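Local coordinates for NOL1/NOP2/sun family protein (Enterococcus faecium, PDB 3M4X), which probably methylates ribosomal RNA, transferring a methyl group from S-adenosylmethionine to a cytosine as related RsmB/RsmF enzymes do, at residues Glu241-Ile246 with Ser268-Trp273; Glu258-Thr263 with Val297-Phe302; Lys324-Leu329 with Gly375-Asn380. One frame throughout, in Å; residues are numbered along the deposited sequence.

Interaction 1. Residues Glu241-Ile246 with Ser268-Trp273; sequences ENEEII and SGRSEW
Glu-243, in the first turn of helix 243-252, presents its carboxylate to the rim of the Trp-273 indole. The two planes stand 88° apart. The carboxylate carbon CD lies near the plane of the ring, at its edge, and both oxygens bracket one rim atom: OE2 is 3.5 Å from Trp-273 CE3, and OE1 is 3.7 Å from the same carbon. The acid thus faces the C-H side of the indole, where the ring edge is weakly positive, rather than its pi cloud. The Glu-243 chain is bent at chi2 (87°), which turns CD aside from an extended course. OE2 also accepts the backbone N-H of Arg-270, with Arg-270 N to Glu-243 OE2 at 3.0 Å. This bond is fairly straight (164°) and reaches the anti side of the carboxylate, somewhat out of its plane. Arg-284 NE forms a salt bridge to the same oxygen, and this second grip would be expected to favour the charged form of the buried acid. Nearer the backbone, Glu-243 CB lies 3.5 Å from Trp-273 O, and Glu-244 CG reaches that carbonyl from the next residue of the helix, also at 3.5 Å. One face of the indole carries the Arg-270 chain, whose CD sits 3.3 Å above the plane toward the rim, while the guanidinium runs on to a salt bridge with Glu-23. The contact thereby ties the start of helix 243-252 to the loop between strands 267-268 and 283-285, both within the methyltransferase domain. Behind it, Ile-245 packs against helix 205-222 and Ile-246 against strands 228-234 and 295-302. At the loop, Trp-273 touches Trp-286, and Gly-269 shares backbone hydrogen bonding with Thr-282.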
loop_
_atom_site.group_PDB
_atom_site.type_symbol
_atom_site.label_atom_id
_atom_site.label_comp_id
_atom_site.label_asym_id
_atom_site.label_seq_id
_atom_site.Cartn_x
_atom_site.Cartn_y
_atom_site.Cartn_z
ATOM N N GLU A 241 -10.138 -10.533 -19.026
ATOM C CA GLU A 241 -9.914 -9.588 -17.929
ATOM C C GLU A 241 -8.746 -8.632 -18.147
ATOM O O GLU A 241 -8.550 -7.702 -17.375
ATOM C CB GLU A 241 -9.720 -10.340 -16.618
ATOM C CG GLU A 241 -10.924 -11.158 -16.240
ATOM C CD GLU A 241 -10.614 -12.158 -15.177
ATOM O OE1 GLU A 241 -10.406 -13.345 -15.521
ATOM O OE2 GLU A 241 -10.563 -11.754 -13.997
ATOM N N ASN A 242 -7.981 -8.869 -19.204
ATOM C CA ASN A 242 -6.793 -8.090 -19.488
ATOM C C ASN A 242 -6.921 -7.297 -20.790
ATOM O O ASN A 242 -7.416 -6.168 -20.785
ATOM C CB ASN A 242 -5.566 -9.006 -19.528
ATOM C CG ASN A 242 -5.342 -9.758 -18.210
ATOM O OD1 ASN A 242 -4.624 -10.761 -18.167
ATOM N ND2 ASN A 242 -5.957 -9.277 -17.137
ATOM N N GLU A 243 -6.468 -7.869 -21.901
ATOM C CA GLU A 243 -6.521 -7.153 -23.182
ATOM C C GLU A 243 -7.934 -6.712 -23.574
ATOM O O GLU A 243 -8.101 -5.695 -24.244
ATOM C CB GLU A 243 -5.935 -7.984 -24.335
ATOM C CG GLU A 243 -4.435 -8.205 -24.293
ATOM C CD GLU A 243 -4.037 -9.421 -23.457
ATOM O OE1 GLU A 243 -4.926 -10.011 -22.810
ATOM O OE2 GLU A 243 -2.833 -9.779 -23.442
ATOM N N GLU A 244 -8.949 -7.484 -23.196
ATOM C CA GLU A 244 -10.308 -7.137 -23.602
ATOM C C GLU A 244 -10.830 -5.968 -22.769
ATOM O O GLU A 244 -11.538 -5.115 -23.289
ATOM C CB GLU A 244 -11.258 -8.340 -23.565
ATOM C CG GLU A 244 -10.972 -9.367 -24.665
ATOM C CD GLU A 244 -11.977 -10.526 -24.693
ATOM O OE1 GLU A 244 -13.119 -10.340 -24.230
ATOM O OE2 GLU A 244 -11.623 -11.621 -25.184
ATOM N N ILE A 245 -10.450 -5.926 -21.491
ATOM C CA ILE A 245 -10.731 -4.778 -20.629
ATOM C C ILE A 245 -10.068 -3.484 -21.133
ATOM O O ILE A 245 -10.708 -2.432 -21.185
ATOM C CB ILE A 245 -10.300 -5.047 -19.173
ATOM C CG1 ILE A 245 -11.324 -5.944 -18.479
ATOM C CG2 ILE A 245 -10.172 -3.734 -18.400
ATOM C CD1 ILE A 245 -12.749 -5.400 -18.520
ATOM N N ILE A 246 -8.792 -3.563 -21.511
ATOM C CA ILE A 246 -8.102 -2.411 -22.088
ATOM C C ILE A 246 -8.712 -1.934 -23.422
ATOM O O ILE A 246 -8.772 -0.735 -23.690
ATOM C CB ILE A 246 -6.598 -2.672 -22.273
ATOM C CG1 ILE A 246 -5.990 -3.231 -20.984
ATOM C CG2 ILE A 246 -5.889 -1.385 -22.669
ATOM C CD1 ILE A 246 -6.182 -2.317 -19.800
ATOM N N SER A 268 4.534 -9.119 -22.913
ATOM C CA SER A 268 3.681 -8.004 -23.262
ATOM C C SER A 268 2.263 -8.482 -23.516
ATOM O O SER A 268 2.038 -9.664 -23.748
ATOM C CB SER A 268 4.235 -7.327 -24.508
ATOM O OG SER A 268 3.560 -7.802 -25.653
ATOM N N GLY A 269 1.296 -7.573 -23.456
ATOM C CA GLY A 269 -0.055 -7.907 -23.868
ATOM C C GLY A 269 -0.050 -8.340 -25.332
ATOM O O GLY A 269 0.839 -7.963 -26.095
ATOM N N ARG A 270 -1.036 -9.137 -25.732
ATOM C CA ARG A 270 -1.065 -9.669 -27.097
ATOM C C ARG A 270 -2.162 -9.017 -27.918
ATOM O O ARG A 270 -3.331 -9.113 -27.576
ATOM C CB ARG A 270 -1.243 -11.189 -27.079
ATOM C CG ARG A 270 -0.282 -11.890 -26.118
ATOM C CD ARG A 270 -0.219 -13.397 -26.372
ATOM N NE ARG A 270 0.830 -14.034 -25.574
ATOM C CZ ARG A 270 1.316 -15.253 -25.796
ATOM N NH1 ARG A 270 0.852 -15.989 -26.806
ATOM N NH2 ARG A 270 2.273 -15.737 -25.007
ATOM N N SER A 271 -1.785 -8.340 -28.995
ATOM C CA SER A 271 -2.769 -7.625 -29.793
ATOM C C SER A 271 -3.905 -8.548 -30.244
ATOM O O SER A 271 -5.066 -8.138 -30.273
ATOM C CB SER A 271 -2.108 -6.960 -30.995
ATOM O OG SER A 271 -1.511 -7.932 -31.829
ATOM N N GLU A 272 -3.582 -9.800 -30.570
ATOM C CA GLU A 272 -4.610 -10.727 -31.045
ATOM C C GLU A 272 -5.625 -11.084 -29.956
ATOM O O GLU A 272 -6.682 -11.629 -30.244
ATOM C CB GLU A 272 -3.999 -11.994 -31.667
ATOM C CG GLU A 272 -3.268 -12.926 -30.683
ATOM C CD GLU A 272 -1.799 -12.569 -30.501
ATOM O OE1 GLU A 272 -1.411 -11.426 -30.837
ATOM O OE2 GLU A 272 -1.027 -13.434 -30.026
ATOM N N TRP A 273 -5.316 -10.766 -28.703
ATOM C CA TRP A 273 -6.288 -10.991 -27.629
ATOM C C TRP A 273 -7.175 -9.774 -27.340
ATOM O O TRP A 273 -8.059 -9.830 -26.484
ATOM C CB TRP A 273 -5.592 -11.466 -26.353
ATOM C CG TRP A 273 -4.980 -12.818 -26.497
ATOM C CD1 TRP A 273 -5.206 -13.722 -27.504
ATOM C CD2 TRP A 273 -4.052 -13.437 -25.602
ATOM N NE1 TRP A 273 -4.470 -14.858 -27.290
ATOM C CE2 TRP A 273 -3.747 -14.714 -26.132
ATOM C CE3 TRP A 273 -3.437 -13.038 -24.409
ATOM C CZ2 TRP A 273 -2.859 -15.596 -25.510
ATOM C CZ3 TRP A 273 -2.555 -13.920 -23.789
ATOM C CH2 TRP A 273 -2.276 -15.183 -24.343
#

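Interaction 2. Residues Glu258-Thr263 with Val297-Phe302; sequences EEIPLT and VAKLTF
Glu-258 OE1 is held by two threonine hydroxyls. Thr-301 OG1 donates to Glu-258 OE1 at 3.0 Å, coming from above the carboxylate plane (74° out of it), and Thr-256 OG1, on the same strand as the glutamate, forms the second hydrogen bond. Gln-229 NE2, on strand 228-234, bonds Thr-301 OG1 in turn, so the hydroxyl relays between two neighbouring strands. The backbones meet just beside this point. Glu-258 N donates to Lys-299 O over 2.8 Å, with an N-H...O angle of 149°. The reverse link is not direct, since Lys-299 N and Glu-258 O are 4.6 Å apart, and water 1 fills the interval. The water accepts from Lys-299 N at 2.9 Å and lies 2.7 Å from Glu-258 O, to which it can donate, where strand 255-258 peels away from strand 295-302. Beyond the water, Ile-260 turns back to the strand. Its CG1 lies 3.8 Å from Lys-299 CB, the two side chains crossing at a slant, and CD1 reaches over the Lys-299 backbone N toward Val-297 CG1. The lysine chain bends at chi3 (66°), which swings CE toward the backbone of Glu-259: Lys-299 CE comes within 3.0 Å of Glu-259 O, and NZ within 3.2 Å of that carbonyl oxygen. Pro-261 CD stands beside the amine, its ring crossing the lysine chain at about a right angle. Strand 295-302 is the antiparallel strand set between 228-234 and 255-258, as in the class I methyltransferase fold. The chemistry implies a strand edge fastened at Glu-258 by one backbone bond and by the Thr-301 hydroxyl, continued by one bridging water, and passing to aliphatic contacts as the chain leaves the sheet.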
loop_
_atom_site.group_PDB
_atom_site.type_symbol
_atom_site.label_atom_id
_atom_site.label_comp_id
_atom_site.label_asym_id
_atom_site.label_seq_id
_atom_site.Cartn_x
_atom_site.Cartn_y
_atom_site.Cartn_z
ATOM N N GLU A 258 -0.370 3.805 -22.676
ATOM C CA GLU A 258 0.914 4.440 -22.475
ATOM C C GLU A 258 2.032 3.426 -22.199
ATOM O O GLU A 258 1.791 2.299 -21.733
ATOM C CB GLU A 258 0.795 5.437 -21.316
ATOM C CG GLU A 258 1.413 6.792 -21.588
ATOM C CD GLU A 258 0.573 7.663 -22.493
ATOM O OE1 GLU A 258 -0.668 7.546 -22.467
ATOM O OE2 GLU A 258 1.160 8.481 -23.230
ATOM N N GLU A 259 3.263 3.835 -22.476
ATOM C CA GLU A 259 4.413 2.986 -22.208
ATOM C C GLU A 259 4.720 2.934 -20.723
ATOM O O GLU A 259 4.488 3.896 -19.995
ATOM C CB GLU A 259 5.624 3.480 -22.981
ATOM C CG GLU A 259 5.375 3.498 -24.474
ATOM C CD GLU A 259 6.654 3.512 -25.284
ATOM O OE1 GLU A 259 7.664 4.080 -24.805
ATOM O OE2 GLU A 259 6.648 2.954 -26.406
ATOM N N ILE A 260 5.220 1.788 -20.280
ATOM C CA ILE A 260 5.647 1.601 -18.906
ATOM C C ILE A 260 7.142 1.310 -18.916
ATOM O O ILE A 260 7.550 0.166 -19.103
ATOM C CB ILE A 260 4.904 0.423 -18.266
ATOM C CG1 ILE A 260 3.393 0.702 -18.249
ATOM C CG2 ILE A 260 5.462 0.143 -16.854
ATOM C CD1 ILE A 260 2.517 -0.487 -17.852
ATOM N N PRO A 261 7.969 2.351 -18.752
ATOM C CA PRO A 261 9.418 2.135 -18.828
ATOM C C PRO A 261 9.886 1.149 -17.762
ATOM O O PRO A 261 9.510 1.262 -16.594
ATOM C CB PRO A 261 10.001 3.527 -18.560
ATOM C CG PRO A 261 8.858 4.491 -18.803
ATOM C CD PRO A 261 7.624 3.747 -18.423
ATOM N N LEU A 262 10.689 0.174 -18.168
ATOM C CA LEU A 262 11.273 -0.779 -17.229
ATOM C C LEU A 262 12.672 -1.192 -17.653
ATOM O O LEU A 262 12.995 -1.201 -18.842
ATOM C CB LEU A 262 10.404 -2.023 -17.108
ATOM C CG LEU A 262 9.268 -1.948 -16.102
ATOM C CD1 LEU A 262 8.592 -3.295 -16.034
ATOM C CD2 LEU A 262 9.813 -1.553 -14.748
ATOM N N THR A 263 13.499 -1.527 -16.668
ATOM C CA THR A 263 14.822 -2.070 -16.930
ATOM C C THR A 263 14.683 -3.557 -17.191
ATOM O O THR A 263 15.188 -4.081 -18.180
ATOM C CB THR A 263 15.759 -1.865 -15.733
ATOM O OG1 THR A 263 15.832 -0.471 -15.421
ATOM C CG2 THR A 263 17.167 -2.397 -16.049
ATOM N N VAL A 297 -0.550 -5.754 -16.271
ATOM C CA VAL A 297 -0.617 -4.335 -15.940
ATOM C C VAL A 297 -0.696 -3.448 -17.167
ATOM O O VAL A 297 -0.052 -3.715 -18.173
ATOM C CB VAL A 297 0.593 -3.847 -15.109
ATOM C CG1 VAL A 297 0.359 -2.403 -14.670
ATOM C CG2 VAL A 297 0.765 -4.700 -13.903
ATOM N N ALA A 298 -1.470 -2.369 -17.061
ATOM C CA ALA A 298 -1.583 -1.394 -18.134
ATOM C C ALA A 298 -1.615 0.027 -17.563
ATOM O O ALA A 298 -2.187 0.270 -16.491
ATOM C CB ALA A 298 -2.840 -1.677 -18.970
ATOM N N LYS A 299 -0.978 0.962 -18.257
ATOM C CA LYS A 299 -1.047 2.373 -17.863
ATOM C C LYS A 299 -1.710 3.195 -18.967
ATOM O O LYS A 299 -1.324 3.100 -20.124
ATOM C CB LYS A 299 0.341 2.940 -17.562
ATOM C CG LYS A 299 0.322 4.404 -17.148
ATOM C CD LYS A 299 1.679 4.868 -16.605
ATOM C CE LYS A 299 2.727 4.853 -17.700
ATOM N NZ LYS A 299 3.995 5.533 -17.320
ATOM N N LEU A 300 -2.700 4.002 -18.604
ATOM C CA LEU A 300 -3.419 4.821 -19.578
ATOM C C LEU A 300 -3.498 6.265 -19.133
ATOM O O LEU A 300 -3.461 6.551 -17.940
ATOM C CB LEU A 300 -4.844 4.284 -19.783
ATOM C CG LEU A 300 -4.873 2.829 -20.263
ATOM C CD1 LEU A 300 -5.223 1.884 -19.106
ATOM C CD2 LEU A 300 -5.851 2.669 -21.430
ATOM N N THR A 301 -3.619 7.167 -20.102
ATOM C CA THR A 301 -3.877 8.560 -19.826
ATOM C C THR A 301 -5.314 8.910 -20.214
ATOM O O THR A 301 -5.787 8.553 -21.295
ATOM C CB THR A 301 -2.923 9.466 -20.607
ATOM O OG1 THR A 301 -1.575 9.230 -20.196
ATOM C CG2 THR A 301 -3.258 10.917 -20.360
ATOM N N PHE A 302 -6.009 9.605 -19.323
ATOM C CA PHE A 302 -7.367 10.065 -19.593
ATOM C C PHE A 302 -7.341 11.499 -20.135
ATOM O O PHE A 302 -6.692 12.366 -19.556
ATOM C CB PHE A 302 -8.181 9.995 -18.297
ATOM C CG PHE A 302 -9.535 10.620 -18.379
ATOM C CD1 PHE A 302 -10.552 10.014 -19.101
ATOM C CD2 PHE A 302 -9.798 11.816 -17.717
ATOM C CE1 PHE A 302 -11.815 10.579 -19.159
ATOM C CE2 PHE A 302 -11.045 12.391 -17.786
ATOM C CZ PHE A 302 -12.059 11.768 -18.506
HETATM O O HOH W 1 0.391 0.211 -20.643
#

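Interaction 3. Residues Lys324-Leu329 with Gly375-Asn380; sequences KEQEKL and GDFKKN
Gln-326 lies flat over one face of the Phe-377 ring. Its CG stands almost exactly on the ring normal, 3.6 Å from the centroid, in a CH-pi contact, and the terminal amide continues in a plane only 13° from that of the ring. The amide is thereby stacked, with Gln-326 NE2 3.8 Å from Phe-377 CD1. At the other end of the same chain Gln-326 CB approaches Phe-377 CZ at 3.6 Å, and the helix carbonyl Gln-326 O comes 3.5 Å from Phe-377 CE2. The extended course of the glutamine beyond CG spreads it across the ring, and OE1 is held by the backbone N of Thr-323, just before the helix, in the manner of one half of a capping box. Leu-329, one turn on, brings CB to the ring edge, 4.1 Å from Phe-377 CE2. Packing slackens toward the hairpin turn. Leu-329 CD2 rests 3.9 Å from Asn-380 C, touching backbone more than side chain. Farther out, Glu-325 OE2 and Asn-380 OD1 stop 4.0 Å apart; both are acceptor oxygens, on exposed residues, with their flat groups turned 65° from each other. The firm part is thus one aromatic face under an aliphatic chain and its amide, and the outer part a polar fringe at the surface. Helix 324-336 is laid in this way against the four-stranded antiparallel sheet of the first C-terminal domain, over strand 372-378. Phe-382 of strand 381-384 meets Phe-377 edge-to-face, and Val-347 of strand 344-348 touches both Phe-377 and Gln-326.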
loop_
_atom_site.group_PDB
_atom_site.type_symbol
_atom_site.label_atom_id
_atom_site.label_comp_id
_atom_site.label_asym_id
_atom_site.label_seq_id
_atom_site.Cartn_x
_atom_site.Cartn_y
_atom_site.Cartn_z
ATOM N N LYS A 324 -9.773 24.636 23.870
ATOM C CA LYS A 324 -8.783 25.605 24.356
ATOM C C LYS A 324 -7.669 24.895 25.113
ATOM O O LYS A 324 -6.485 25.205 24.957
ATOM C CB LYS A 324 -9.429 26.618 25.314
ATOM C CG LYS A 324 -10.575 27.444 24.745
ATOM C CD LYS A 324 -11.183 28.331 25.837
ATOM C CE LYS A 324 -12.397 29.092 25.328
ATOM N NZ LYS A 324 -13.156 29.748 26.426
ATOM N N GLU A 325 -8.071 23.964 25.967
ATOM C CA GLU A 325 -7.146 23.201 26.781
ATOM C C GLU A 325 -6.374 22.200 25.923
ATOM O O GLU A 325 -5.198 21.922 26.176
ATOM C CB GLU A 325 -7.923 22.475 27.877
ATOM C CG GLU A 325 -7.167 21.347 28.543
ATOM C CD GLU A 325 -7.892 20.818 29.762
ATOM O OE1 GLU A 325 -8.475 21.640 30.508
ATOM O OE2 GLU A 325 -7.876 19.585 29.977
ATOM N N GLN A 326 -7.044 21.671 24.903
ATOM C CA GLN A 326 -6.426 20.726 23.985
ATOM C C GLN A 326 -5.352 21.437 23.185
ATOM O O GLN A 326 -4.269 20.894 22.954
ATOM C CB GLN A 326 -7.477 20.110 23.060
ATOM C CG GLN A 326 -8.335 19.072 23.748
ATOM C CD GLN A 326 -9.505 18.611 22.902
ATOM O OE1 GLN A 326 -9.805 19.188 21.845
ATOM N NE2 GLN A 326 -10.181 17.563 23.364
ATOM N N GLU A 327 -5.665 22.658 22.769
ATOM C CA GLU A 327 -4.685 23.538 22.155
ATOM C C GLU A 327 -3.469 23.653 23.059
ATOM O O GLU A 327 -2.333 23.487 22.618
ATOM C CB GLU A 327 -5.288 24.924 21.943
ATOM C CG GLU A 327 -5.695 25.230 20.514
ATOM C CD GLU A 327 -4.524 25.664 19.658
ATOM O OE1 GLU A 327 -4.674 26.647 18.899
ATOM O OE2 GLU A 327 -3.450 25.029 19.755
ATOM N N LYS A 328 -3.714 23.947 24.332
ATOM C CA LYS A 328 -2.625 24.132 25.279
ATOM C C LYS A 328 -1.832 22.845 25.382
ATOM O O LYS A 328 -0.628 22.830 25.145
ATOM C CB LYS A 328 -3.154 24.541 26.659
ATOM C CG LYS A 328 -2.119 24.448 27.782
ATOM C CD LYS A 328 -2.669 24.968 29.104
ATOM C CE LYS A 328 -3.002 26.451 29.017
ATOM N NZ LYS A 328 -3.816 26.912 30.176
ATOM N N LEU A 329 -2.526 21.768 25.730
ATOM C CA LEU A 329 -1.909 20.452 25.854
ATOM C C LEU A 329 -0.989 20.079 24.674
ATOM O O LEU A 329 0.163 19.678 24.884
ATOM C CB LEU A 329 -2.991 19.385 26.057
ATOM C CG LEU A 329 -3.251 18.961 27.507
ATOM C CD1 LEU A 329 -3.180 20.144 28.438
ATOM C CD2 LEU A 329 -4.588 18.252 27.646
ATOM N N GLY A 375 -1.899 11.691 18.385
ATOM C CA GLY A 375 -2.043 11.174 19.732
ATOM C C GLY A 375 -3.460 11.326 20.265
ATOM O O GLY A 375 -4.370 11.731 19.534
ATOM N N ASP A 376 -3.640 10.994 21.543
ATOM C CA ASP A 376 -4.951 11.033 22.182
ATOM C C ASP A 376 -4.942 11.913 23.416
ATOM O O ASP A 376 -4.006 11.882 24.220
ATOM C CB ASP A 376 -5.408 9.632 22.592
ATOM C CG ASP A 376 -5.627 8.727 21.407
ATOM O OD1 ASP A 376 -5.919 9.262 20.322
ATOM O OD2 ASP A 376 -5.507 7.493 21.555
ATOM N N PHE A 377 -6.002 12.691 23.567
ATOM C CA PHE A 377 -6.209 13.449 24.782
ATOM C C PHE A 377 -6.878 12.549 25.802
ATOM O O PHE A 377 -7.729 11.728 25.458
ATOM C CB PHE A 377 -7.095 14.652 24.503
ATOM C CG PHE A 377 -6.493 15.645 23.549
ATOM C CD1 PHE A 377 -6.978 15.757 22.250
ATOM C CD2 PHE A 377 -5.461 16.482 23.958
ATOM C CE1 PHE A 377 -6.447 16.676 21.377
ATOM C CE2 PHE A 377 -4.922 17.409 23.092
ATOM C CZ PHE A 377 -5.412 17.502 21.798
ATOM N N LYS A 378 -6.479 12.687 27.059
ATOM C CA LYS A 378 -7.152 11.976 28.133
ATOM C C LYS A 378 -7.372 12.904 29.319
ATOM O O LYS A 378 -7.504 14.120 29.152
ATOM C CB LYS A 378 -6.372 10.722 28.541
ATOM C CG LYS A 378 -6.340 9.655 27.456
ATOM C CD LYS A 378 -5.942 8.300 28.006
ATOM C CE LYS A 378 -5.943 7.245 26.911
ATOM N NZ LYS A 378 -5.626 5.887 27.442
ATOM N N LYS A 379 -7.421 12.324 30.511
ATOM C CA LYS A 379 -7.595 13.092 31.736
ATOM C C LYS A 379 -6.478 14.122 31.898
ATOM O O LYS A 379 -5.363 13.787 32.303
ATOM C CB LYS A 379 -7.644 12.138 32.933
ATOM C CG LYS A 379 -7.553 10.671 32.519
ATOM C CD LYS A 379 -8.170 9.734 33.543
ATOM C CE LYS A 379 -8.227 8.309 32.999
ATOM N NZ LYS A 379 -8.973 7.389 33.902
ATOM N N ASN A 380 -6.787 15.372 31.555
ATOM C CA ASN A 380 -5.849 16.489 31.680
ATOM C C ASN A 380 -4.504 16.271 30.985
ATOM O O ASN A 380 -3.491 16.834 31.400
ATOM C CB ASN A 380 -5.605 16.820 33.158
ATOM C CG ASN A 380 -6.892 17.047 33.928
ATOM O OD1 ASN A 380 -7.908 17.455 33.362
ATOM N ND2 ASN A 380 -6.854 16.785 35.230
#

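Interactions 1 and 2 belong to one structural unit, the methyltransferase domain, with centres 14 Å apart. Their segments alternate along the chain and meet directly where helix 243-252 packs on strand 295-302: Ile-246 CD1 is 3.5 Å from Ala-298 CB, and Ile-246 also touches Leu-300. Interaction 1 lies at the start of this helix, and interaction 2 on the strand against which the helix packs. Interaction 3 is in the C-terminal part, on the opposite side of the chain's centre, its own centre about 56 Å from that of interaction 1 and 48 Å from that of interaction 2; even the nearest atoms of interactions 2 and 3 are about 36 Å apart.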